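Local structure of putative ribosomal N-acetyltransferase YdaF (1NSL) at residues Leu15-Ala21 against Ile56-Arg60; Leu66-Ala71 against Ile83-Leu88; Phe151-Ala157 against Asp169-Leu175. The protein probably transfers acetyl groups from acetyl-CoA to protein amino groups, possibly on ribosomal proteins, as a member of the GNAT family of N-acetyltransferases. One frame throughout, in Å; residues are numbered along the deposited sequence.

Contact 1: Leu15-Ala21 against Ile56-Arg60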
loop_
_atom_site.group_PDB
_atom_site.type_symbol
_atom_site.label_atom_id
_atom_site.label_comp_id
_atom_site.label_asym_id
_atom_site.label_seq_id
_atom_site.Cartn_x
_atom_site.Cartn_y
_atom_site.Cartn_z
ATOM N N LEU C 15 21.015 6.677 -11.352
ATOM C CA LEU C 15 20.181 6.276 -10.231
ATOM C C LEU C 15 20.877 5.069 -9.764
ATOM O O LEU C 15 21.495 4.410 -10.555
ATOM C CB LEU C 15 18.800 5.850 -10.659
ATOM C CG LEU C 15 17.620 6.820 -10.548
ATOM C CD1 LEU C 15 16.353 6.092 -11.121
ATOM C CD2 LEU C 15 17.345 7.206 -9.135
ATOM N N LEU C 16 20.835 4.796 -8.468
ATOM C CA LEU C 16 21.473 3.575 -7.987
ATOM C C LEU C 16 20.485 2.442 -8.247
ATOM O O LEU C 16 19.323 2.692 -8.478
ATOM C CB LEU C 16 21.751 3.677 -6.496
ATOM C CG LEU C 16 22.776 4.708 -6.113
ATOM C CD1 LEU C 16 22.471 5.407 -4.748
ATOM C CD2 LEU C 16 24.122 4.041 -6.092
ATOM N N GLU C 17 20.951 1.205 -8.210
ATOM C CA GLU C 17 20.081 0.060 -8.393
ATOM C C GLU C 17 20.332 -0.941 -7.286
ATOM O O GLU C 17 21.440 -1.030 -6.777
ATOM C CB GLU C 17 20.418 -0.646 -9.696
ATOM C CG GLU C 17 20.713 0.251 -10.852
ATOM C CD GLU C 17 21.105 -0.556 -12.064
ATOM O OE1 GLU C 17 21.058 -1.812 -11.969
ATOM O OE2 GLU C 17 21.477 0.078 -13.086
ATOM N N PRO C 18 19.348 -1.766 -6.971
ATOM C CA PRO C 18 19.566 -2.769 -5.950
ATOM C C PRO C 18 20.900 -3.468 -6.125
ATOM O O PRO C 18 21.572 -3.698 -5.159
ATOM C CB PRO C 18 18.348 -3.671 -6.104
ATOM C CG PRO C 18 17.307 -2.703 -6.465
ATOM C CD PRO C 18 17.991 -1.866 -7.525
ATOM N N LYS C 19 21.344 -3.774 -7.315
ATOM C CA LYS C 19 22.648 -4.440 -7.308
ATOM C C LYS C 19 23.892 -3.570 -6.836
ATOM O O LYS C 19 24.990 -4.120 -6.657
ATOM C CB LYS C 19 22.913 -5.105 -8.642
ATOM C CG LYS C 19 23.210 -4.096 -9.753
ATOM C CD LYS C 19 23.238 -4.840 -11.116
ATOM C CE LYS C 19 23.692 -3.916 -12.280
ATOM N NZ LYS C 19 24.317 -4.767 -13.378
ATOM N N ASP C 20 23.726 -2.258 -6.635
ATOM C CA ASP C 20 24.810 -1.441 -6.121
ATOM C C ASP C 20 24.905 -1.593 -4.605
ATOM O O ASP C 20 25.803 -1.040 -3.971
ATOM C CB ASP C 20 24.619 0.062 -6.400
ATOM C CG ASP C 20 24.648 0.432 -7.886
ATOM O OD1 ASP C 20 25.509 -0.070 -8.703
ATOM O OD2 ASP C 20 23.818 1.276 -8.315
ATOM N N ALA C 21 23.972 -2.302 -3.993
ATOM C CA ALA C 21 24.022 -2.372 -2.511
ATOM C C ALA C 21 25.350 -2.874 -1.833
ATOM O O ALA C 21 25.913 -2.164 -0.983
ATOM C CB ALA C 21 22.788 -3.073 -1.925
ATOM N N ILE C 56 17.439 1.257 -1.378
ATOM C CA ILE C 56 17.608 1.642 -2.752
ATOM C C ILE C 56 16.287 1.641 -3.521
ATOM O O ILE C 56 16.039 2.522 -4.339
ATOM C CB ILE C 56 18.639 0.858 -3.390
ATOM C CG1 ILE C 56 19.963 1.184 -2.716
ATOM C CG2 ILE C 56 18.726 1.254 -4.825
ATOM C CD1 ILE C 56 21.122 0.253 -3.200
ATOM N N PRO C 57 15.437 0.664 -3.289
ATOM C CA PRO C 57 14.116 0.728 -3.856
ATOM C C PRO C 57 13.421 2.002 -3.492
ATOM O O PRO C 57 13.005 2.639 -4.440
ATOM C CB PRO C 57 13.423 -0.479 -3.248
ATOM C CG PRO C 57 14.436 -1.477 -3.170
ATOM C CD PRO C 57 15.659 -0.637 -2.656
ATOM N N ASP C 58 13.298 2.431 -2.234
ATOM C CA ASP C 58 12.512 3.643 -2.087
ATOM C C ASP C 58 13.165 4.732 -2.868
ATOM O O ASP C 58 12.470 5.501 -3.478
ATOM C CB ASP C 58 12.322 4.201 -0.702
ATOM C CG ASP C 58 11.841 3.216 0.319
ATOM O OD1 ASP C 58 11.082 2.235 0.038
ATOM O OD2 ASP C 58 12.187 3.429 1.535
ATOM N N TRP C 59 14.479 4.852 -2.872
ATOM C CA TRP C 59 15.006 6.064 -3.541
ATOM C C TRP C 59 14.483 6.092 -4.989
ATOM O O TRP C 59 14.029 7.154 -5.516
ATOM C CB TRP C 59 16.536 6.194 -3.527
ATOM C CG TRP C 59 17.159 6.553 -2.214
ATOM C CD1 TRP C 59 16.606 7.302 -1.208
ATOM C CD2 TRP C 59 18.447 6.153 -1.732
ATOM N NE1 TRP C 59 17.484 7.417 -0.153
ATOM C CE2 TRP C 59 18.623 6.721 -0.453
ATOM C CE3 TRP C 59 19.485 5.389 -2.258
ATOM C CZ2 TRP C 59 19.777 6.527 0.300
ATOM C CZ3 TRP C 59 20.633 5.213 -1.496
ATOM C CH2 TRP C 59 20.764 5.769 -0.238
ATOM N N ARG C 60 14.513 4.911 -5.609
ATOM C CA ARG C 60 14.064 4.797 -6.960
ATOM C C ARG C 60 12.614 5.232 -7.097
ATOM O O ARG C 60 12.269 5.951 -8.055
ATOM C CB ARG C 60 14.308 3.418 -7.520
ATOM C CG ARG C 60 15.754 3.121 -7.854
ATOM C CD ARG C 60 15.975 1.719 -8.209
ATOM N NE ARG C 60 15.522 1.496 -9.574
ATOM C CZ ARG C 60 16.246 1.814 -10.644
ATOM N NH1 ARG C 60 17.440 2.320 -10.482
ATOM N NH2 ARG C 60 15.799 1.600 -11.877
#
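Loop-on-helix packing, pinned by one side-chain-to-backbone hydrogen bond, joins the turn after strand 11-15 to the middle of helix 48-65. It illustrates how an irregular segment can be held by a long side chain lent from a helix. Arg60 is that side chain: its NH1 donates to Leu16 O (2.8 Å), which lies near the guanidinium plane, while Leu15 CD1 covers one face of the group. The other two nitrogens turn to a neighbouring subunit: NE and NH2 of Arg60 bond the carbonyls of Ala64 and Tyr63 of the second subunit, so one guanidinium bonds both the loop of its own chain and the second subunit. One turn earlier, Ile56 points straight at the loop. Its CG2 sits 4.2 Å from Leu16 CB and 4.2 Å from Pro18 CD, and its CD1 lies 3.9 Å from Ala21 CB. Trp59 meets Leu16 as well, CZ3 to CD1 at 3.7 Å. Within the loop, the turn is fixed by Glu17 N donating to Asp20 OD2 (2.9 Å) and Asp20 N to Glu17 O (2.6 Å), with Asp20 also salt-bridged to Arg14. Such packing between the exit of strand 11-15 and the second helix fits the GNAT fold, in which two helices come between the first strand and the next strands of the sheet in sequence, although strand 11-15 lies beside strand 69-75.

Contact 2: Leu66-Ala71 against Ile83-Leu88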
loop_
_atom_site.group_PDB
_atom_site.type_symbol
_atom_site.label_atom_id
_atom_site.label_comp_id
_atom_site.label_asym_id
_atom_site.label_seq_id
_atom_site.Cartn_x
_atom_site.Cartn_y
_atom_site.Cartn_z
ATOM N N LEU C 66 8.995 11.737 -8.969
ATOM C CA LEU C 66 9.449 13.029 -9.332
ATOM C C LEU C 66 9.711 13.909 -8.138
ATOM O O LEU C 66 9.502 15.149 -8.218
ATOM C CB LEU C 66 8.400 13.717 -10.183
ATOM C CG LEU C 66 8.481 13.488 -11.690
ATOM C CD1 LEU C 66 7.158 13.897 -12.313
ATOM C CD2 LEU C 66 9.633 14.310 -12.293
ATOM N N ASN C 67 10.134 13.350 -7.020
ATOM C CA ASN C 67 10.525 14.331 -6.072
ATOM C C ASN C 67 11.824 14.212 -5.450
ATOM O O ASN C 67 11.944 14.387 -4.260
ATOM C CB ASN C 67 9.481 14.645 -5.044
ATOM C CG ASN C 67 9.204 13.522 -4.181
ATOM O OD1 ASN C 67 8.074 13.024 -4.201
ATOM N ND2 ASN C 67 10.197 13.113 -3.362
ATOM N N GLY C 68 12.813 13.927 -6.263
ATOM C CA GLY C 68 14.180 14.148 -5.820
ATOM C C GLY C 68 15.120 13.291 -6.573
ATOM O O GLY C 68 14.703 12.475 -7.353
ATOM N N ILE C 69 16.395 13.435 -6.328
ATOM C CA ILE C 69 17.291 12.475 -6.905
ATOM C C ILE C 69 18.273 11.994 -5.870
ATOM O O ILE C 69 18.888 12.775 -5.167
ATOM C CB ILE C 69 18.003 13.044 -8.092
ATOM C CG1 ILE C 69 16.989 13.197 -9.218
ATOM C CG2 ILE C 69 19.003 12.068 -8.503
ATOM C CD1 ILE C 69 17.067 14.480 -10.045
ATOM N N GLU C 70 18.409 10.690 -5.766
ATOM C CA GLU C 70 19.414 10.129 -4.889
ATOM C C GLU C 70 20.197 9.337 -5.914
ATOM O O GLU C 70 19.759 8.294 -6.328
ATOM C CB GLU C 70 18.789 9.194 -3.813
ATOM C CG GLU C 70 18.032 9.865 -2.654
ATOM C CD GLU C 70 18.784 11.064 -2.046
ATOM O OE1 GLU C 70 20.011 11.098 -2.064
ATOM O OE2 GLU C 70 18.171 12.014 -1.549
ATOM N N ALA C 71 21.343 9.841 -6.349
ATOM C CA ALA C 71 22.124 9.165 -7.394
ATOM C C ALA C 71 23.512 8.714 -7.002
ATOM O O ALA C 71 24.098 9.210 -6.060
ATOM C CB ALA C 71 22.231 10.074 -8.638
ATOM N N ILE C 83 25.241 11.799 -5.060
ATOM C CA ILE C 83 24.852 13.213 -5.093
ATOM C C ILE C 83 23.407 13.186 -4.972
ATOM O O ILE C 83 22.791 12.158 -5.245
ATOM C CB ILE C 83 25.188 13.903 -6.360
ATOM C CG1 ILE C 83 24.745 15.337 -6.279
ATOM C CG2 ILE C 83 24.439 13.329 -7.494
ATOM C CD1 ILE C 83 25.503 16.158 -7.369
ATOM N N SER C 84 22.838 14.310 -4.602
ATOM C CA SER C 84 21.457 14.263 -4.231
ATOM C C SER C 84 20.781 15.604 -4.266
ATOM O O SER C 84 21.379 16.650 -3.938
ATOM C CB SER C 84 21.409 13.758 -2.841
ATOM O OG SER C 84 20.191 14.156 -2.226
ATOM N N LEU C 85 19.519 15.571 -4.681
ATOM C CA LEU C 85 18.726 16.784 -4.747
ATOM C C LEU C 85 17.511 16.402 -3.983
ATOM O O LEU C 85 16.826 15.494 -4.397
ATOM C CB LEU C 85 18.344 17.097 -6.176
ATOM C CG LEU C 85 17.298 18.191 -6.275
ATOM C CD1 LEU C 85 17.969 19.446 -6.232
ATOM C CD2 LEU C 85 16.582 18.083 -7.595
ATOM N N HIS C 86 17.244 17.093 -2.879
ATOM C CA HIS C 86 16.173 16.747 -1.967
ATOM C C HIS C 86 15.504 18.000 -1.447
ATOM O O HIS C 86 15.888 19.049 -1.831
ATOM C CB HIS C 86 16.721 15.903 -0.828
ATOM C CG HIS C 86 17.895 16.509 -0.141
ATOM N ND1 HIS C 86 17.779 17.296 0.984
ATOM C CD2 HIS C 86 19.211 16.463 -0.431
ATOM C CE1 HIS C 86 18.973 17.703 1.364
ATOM N NE2 HIS C 86 19.860 17.241 0.502
ATOM N N ASN C 87 14.533 17.884 -0.551
ATOM C CA ASN C 87 13.696 18.996 -0.126
ATOM C C ASN C 87 13.172 19.717 -1.317
ATOM O O ASN C 87 13.288 20.926 -1.418
ATOM C CB ASN C 87 14.418 19.982 0.762
ATOM C CG ASN C 87 14.956 19.331 2.016
ATOM O OD1 ASN C 87 14.861 18.101 2.169
ATOM N ND2 ASN C 87 15.550 20.139 2.919
ATOM N N LEU C 88 12.592 18.979 -2.232
ATOM C CA LEU C 88 12.108 19.599 -3.427
ATOM C C LEU C 88 10.806 20.269 -3.103
ATOM O O LEU C 88 9.861 19.606 -2.768
ATOM C CB LEU C 88 11.870 18.530 -4.448
ATOM C CG LEU C 88 11.912 18.872 -5.911
ATOM C CD1 LEU C 88 12.023 17.506 -6.632
ATOM C CD2 LEU C 88 10.646 19.608 -6.321
#
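Ile83 opens the pairing with Ala71: Ile83 N bonds Ala71 O (3.0 Å), Ala71 N returns to Ile83 O (2.9 Å), and Ile83 also packs on helix 110-124. Next, Ser84 faces Glu70 in a non-hydrogen-bonded pair, where the side chains supply the link instead, Ser84 OG donating to Glu70 OE2 (3.0 Å); Ser84 CA also approaches Ile69 O (3.1 Å). Leu85 restores the two-way bonding, each of Leu85 N and Ile69 N lying 2.9 Å from the other residue's O. This is the antiparallel hairpin of strands 69-75 and 78-89, part of the central sheet of the GNAT fold, with Ile69, Ala71, Ile83 and Leu85 sharing one face. Beside His86 the first segment has not yet entered its strand at Gly68, whose backbone angles suit only glycine and where a CB would clash with Leu85 O. Finally, Leu88 reaches back to the helix exit: its CD1 lies 3.5 Å from Asn67 C and 3.8 Å from the O of Leu66, the positive-phi residue of the Schellman motif ending helix 48-65.

Contact 3: Phe151-Ala157 against Asp169-Leu175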
loop_
_atom_site.group_PDB
_atom_site.type_symbol
_atom_site.label_atom_id
_atom_site.label_comp_id
_atom_site.label_asym_id
_atom_site.label_seq_id
_atom_site.Cartn_x
_atom_site.Cartn_y
_atom_site.Cartn_z
ATOM N N PHE C 151 27.719 30.150 -5.251
ATOM C CA PHE C 151 26.555 30.348 -4.370
ATOM C C PHE C 151 26.915 31.501 -3.401
ATOM O O PHE C 151 28.063 31.919 -3.335
ATOM C CB PHE C 151 26.321 29.084 -3.493
ATOM C CG PHE C 151 25.727 27.870 -4.222
ATOM C CD1 PHE C 151 26.243 27.413 -5.422
ATOM C CD2 PHE C 151 24.658 27.225 -3.703
ATOM C CE1 PHE C 151 25.681 26.334 -6.085
ATOM C CE2 PHE C 151 24.100 26.105 -4.349
ATOM C CZ PHE C 151 24.630 25.652 -5.527
ATOM N N LEU C 152 25.966 32.000 -2.628
ATOM C CA LEU C 152 26.270 32.997 -1.622
ATOM C C LEU C 152 25.852 32.410 -0.274
ATOM O O LEU C 152 24.827 31.743 -0.172
ATOM C CB LEU C 152 25.503 34.284 -1.890
ATOM C CG LEU C 152 25.714 35.132 -3.191
ATOM C CD1 LEU C 152 24.718 36.334 -3.375
ATOM C CD2 LEU C 152 27.155 35.682 -3.371
ATOM N N GLU C 153 26.655 32.634 0.758
ATOM C CA GLU C 153 26.371 32.213 2.135
ATOM C C GLU C 153 25.195 32.999 2.601
ATOM O O GLU C 153 25.178 34.209 2.529
ATOM C CB GLU C 153 27.534 32.601 3.033
ATOM C CG GLU C 153 27.456 32.026 4.418
ATOM C CD GLU C 153 28.793 32.078 5.126
ATOM O OE1 GLU C 153 28.815 31.958 6.387
ATOM O OE2 GLU C 153 29.818 32.239 4.412
ATOM N N GLU C 154 24.232 32.318 3.158
ATOM C CA GLU C 154 22.922 32.927 3.370
ATOM C C GLU C 154 22.569 33.080 4.825
ATOM O O GLU C 154 21.744 33.954 5.157
ATOM C CB GLU C 154 21.869 31.966 2.806
ATOM C CG GLU C 154 21.250 32.322 1.472
ATOM C CD GLU C 154 19.950 31.556 1.317
ATOM O OE1 GLU C 154 19.849 30.472 1.964
ATOM O OE2 GLU C 154 19.030 32.064 0.611
ATOM N N GLY C 155 23.138 32.162 5.640
ATOM C CA GLY C 155 22.937 32.080 7.082
ATOM C C GLY C 155 23.491 30.854 7.842
ATOM O O GLY C 155 24.263 30.026 7.339
ATOM N N LYS C 156 23.129 30.719 9.100
ATOM C CA LYS C 156 23.616 29.541 9.777
ATOM C C LYS C 156 22.522 28.835 10.482
ATOM O O LYS C 156 21.507 29.436 10.795
ATOM C CB LYS C 156 24.689 29.897 10.767
ATOM C CG LYS C 156 26.041 29.952 10.107
ATOM C CD LYS C 156 27.108 30.563 10.994
ATOM C CE LYS C 156 28.351 30.851 10.166
ATOM N NZ LYS C 156 29.554 31.360 10.949
ATOM N N ALA C 157 22.706 27.544 10.703
ATOM C CA ALA C 157 21.761 26.811 11.526
ATOM C C ALA C 157 22.512 26.521 12.795
ATOM O O ALA C 157 23.493 25.801 12.756
ATOM C CB ALA C 157 21.375 25.555 10.861
ATOM N N ASP C 169 27.297 23.812 13.953
ATOM C CA ASP C 169 26.447 24.664 13.134
ATOM C C ASP C 169 26.512 24.282 11.689
ATOM O O ASP C 169 27.513 23.824 11.150
ATOM C CB ASP C 169 26.852 26.131 13.234
ATOM C CG ASP C 169 26.635 26.688 14.590
ATOM O OD1 ASP C 169 25.863 26.066 15.321
ATOM O OD2 ASP C 169 27.182 27.728 15.034
ATOM N N LEU C 170 25.387 24.513 11.062
ATOM C CA LEU C 170 25.236 24.320 9.666
ATOM C C LEU C 170 25.312 25.717 9.053
ATOM O O LEU C 170 24.703 26.667 9.556
ATOM C CB LEU C 170 23.866 23.762 9.477
ATOM C CG LEU C 170 23.708 22.262 9.423
ATOM C CD1 LEU C 170 22.322 21.803 8.855
ATOM C CD2 LEU C 170 24.848 21.865 8.502
ATOM N N VAL C 171 26.096 25.878 8.008
ATOM C CA VAL C 171 25.989 27.113 7.275
ATOM C C VAL C 171 25.265 26.879 5.923
ATOM O O VAL C 171 25.533 25.892 5.246
ATOM C CB VAL C 171 27.318 27.667 7.002
ATOM C CG1 VAL C 171 28.131 26.659 6.294
ATOM C CG2 VAL C 171 27.161 28.878 6.150
ATOM N N TYR C 172 24.351 27.770 5.533
ATOM C CA TYR C 172 23.613 27.590 4.307
ATOM C C TYR C 172 24.229 28.406 3.193
ATOM O O TYR C 172 24.777 29.446 3.476
ATOM C CB TYR C 172 22.187 28.078 4.537
ATOM C CG TYR C 172 21.423 27.021 5.161
ATOM C CD1 TYR C 172 21.620 26.711 6.477
ATOM C CD2 TYR C 172 20.621 26.208 4.418
ATOM C CE1 TYR C 172 20.975 25.628 7.055
ATOM C CE2 TYR C 172 19.980 25.151 4.990
ATOM C CZ TYR C 172 20.165 24.876 6.305
ATOM O OH TYR C 172 19.538 23.819 6.875
ATOM N N TYR C 173 24.095 27.934 1.943
ATOM C CA TYR C 173 24.500 28.633 0.728
ATOM C C TYR C 173 23.403 28.513 -0.365
ATOM O O TYR C 173 22.789 27.479 -0.463
ATOM C CB TYR C 173 25.751 27.998 0.149
ATOM C CG TYR C 173 27.091 28.159 0.856
ATOM C CD1 TYR C 173 27.536 27.199 1.726
ATOM C CD2 TYR C 173 27.954 29.222 0.565
ATOM C CE1 TYR C 173 28.774 27.271 2.322
ATOM C CE2 TYR C 173 29.236 29.323 1.165
ATOM C CZ TYR C 173 29.633 28.319 2.051
ATOM O OH TYR C 173 30.860 28.355 2.699
ATOM N N SER C 174 23.204 29.524 -1.229
ATOM C CA SER C 174 22.145 29.467 -2.246
ATOM C C SER C 174 22.465 30.168 -3.572
ATOM O O SER C 174 23.132 31.180 -3.621
ATOM C CB SER C 174 20.858 30.062 -1.713
ATOM O OG SER C 174 21.113 31.374 -1.333
ATOM N N LEU C 175 21.933 29.616 -4.649
ATOM C CA LEU C 175 22.182 30.133 -5.939
ATOM C C LEU C 175 20.826 30.490 -6.565
ATOM O O LEU C 175 19.915 29.673 -6.621
ATOM C CB LEU C 175 22.972 29.097 -6.733
ATOM C CG LEU C 175 23.206 29.422 -8.215
ATOM C CD1 LEU C 175 23.637 30.859 -8.450
ATOM C CD2 LEU C 175 24.206 28.478 -8.808
#
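Backbone hydrogen bonds dominate this antiparallel hairpin, and they show how a beta bulge is accommodated. At one end Leu152 N bonds Ser174 O (3.1 Å) and Ser174 N bonds Leu152 O (2.9 Å); at the other, Ala157 N meets Leu170 O at a very short 2.5 Å and Leu170 N meets Ala157 O at 2.8 Å. Between them, two residues stand opposite Tyr172: Glu154 N donates to Tyr172 O (2.9 Å), whereas Tyr172 N donates to Gly155 O (2.9 Å). CA-H...O contacts, such as Lys156 CA to Leu170 O (3.1 Å), supplement these bonds. Among the apolar contacts, Leu175 CB makes a CH-pi interaction over the Phe151 ring, and Ala157 CB touches Leu170 CB (3.4 Å) and the edge of the Tyr172 ring at CE1 (3.8 Å). Strand 166-176 pairs on its far side with strand 130-136, Phe151 packs against helices 110-124 and 140-149, and strand 152-163, outermost within the chain, forms backbone hydrogen bonds with the third subunit through Glu154 and Lys156.

Overall arrangement
Taken in chain order, the three contacts trace a GNAT fold from one end to the other. Contacts 1 and 2 adjoin, their centres 13 Å apart: helix 48-65 leads into strand 69-75, and Trp59 CD1 packs 3.3 Å from Glu70 CG. Both also touch the second subunit. Contact 3 belongs to the same sheet as contact 2, 19 Å away between centres and about 7 Å between nearest atoms, with strands 94-101 and 130-136 in between. In GNAT enzymes acetyl-CoA typically binds where those two parallel neighbours splay apart, so the hairpins probably flank that site. Contact 1 lies 30 Å from contact 3, centre to centre, across the middle of the chain, and the two ends face different subunits of the hexamer.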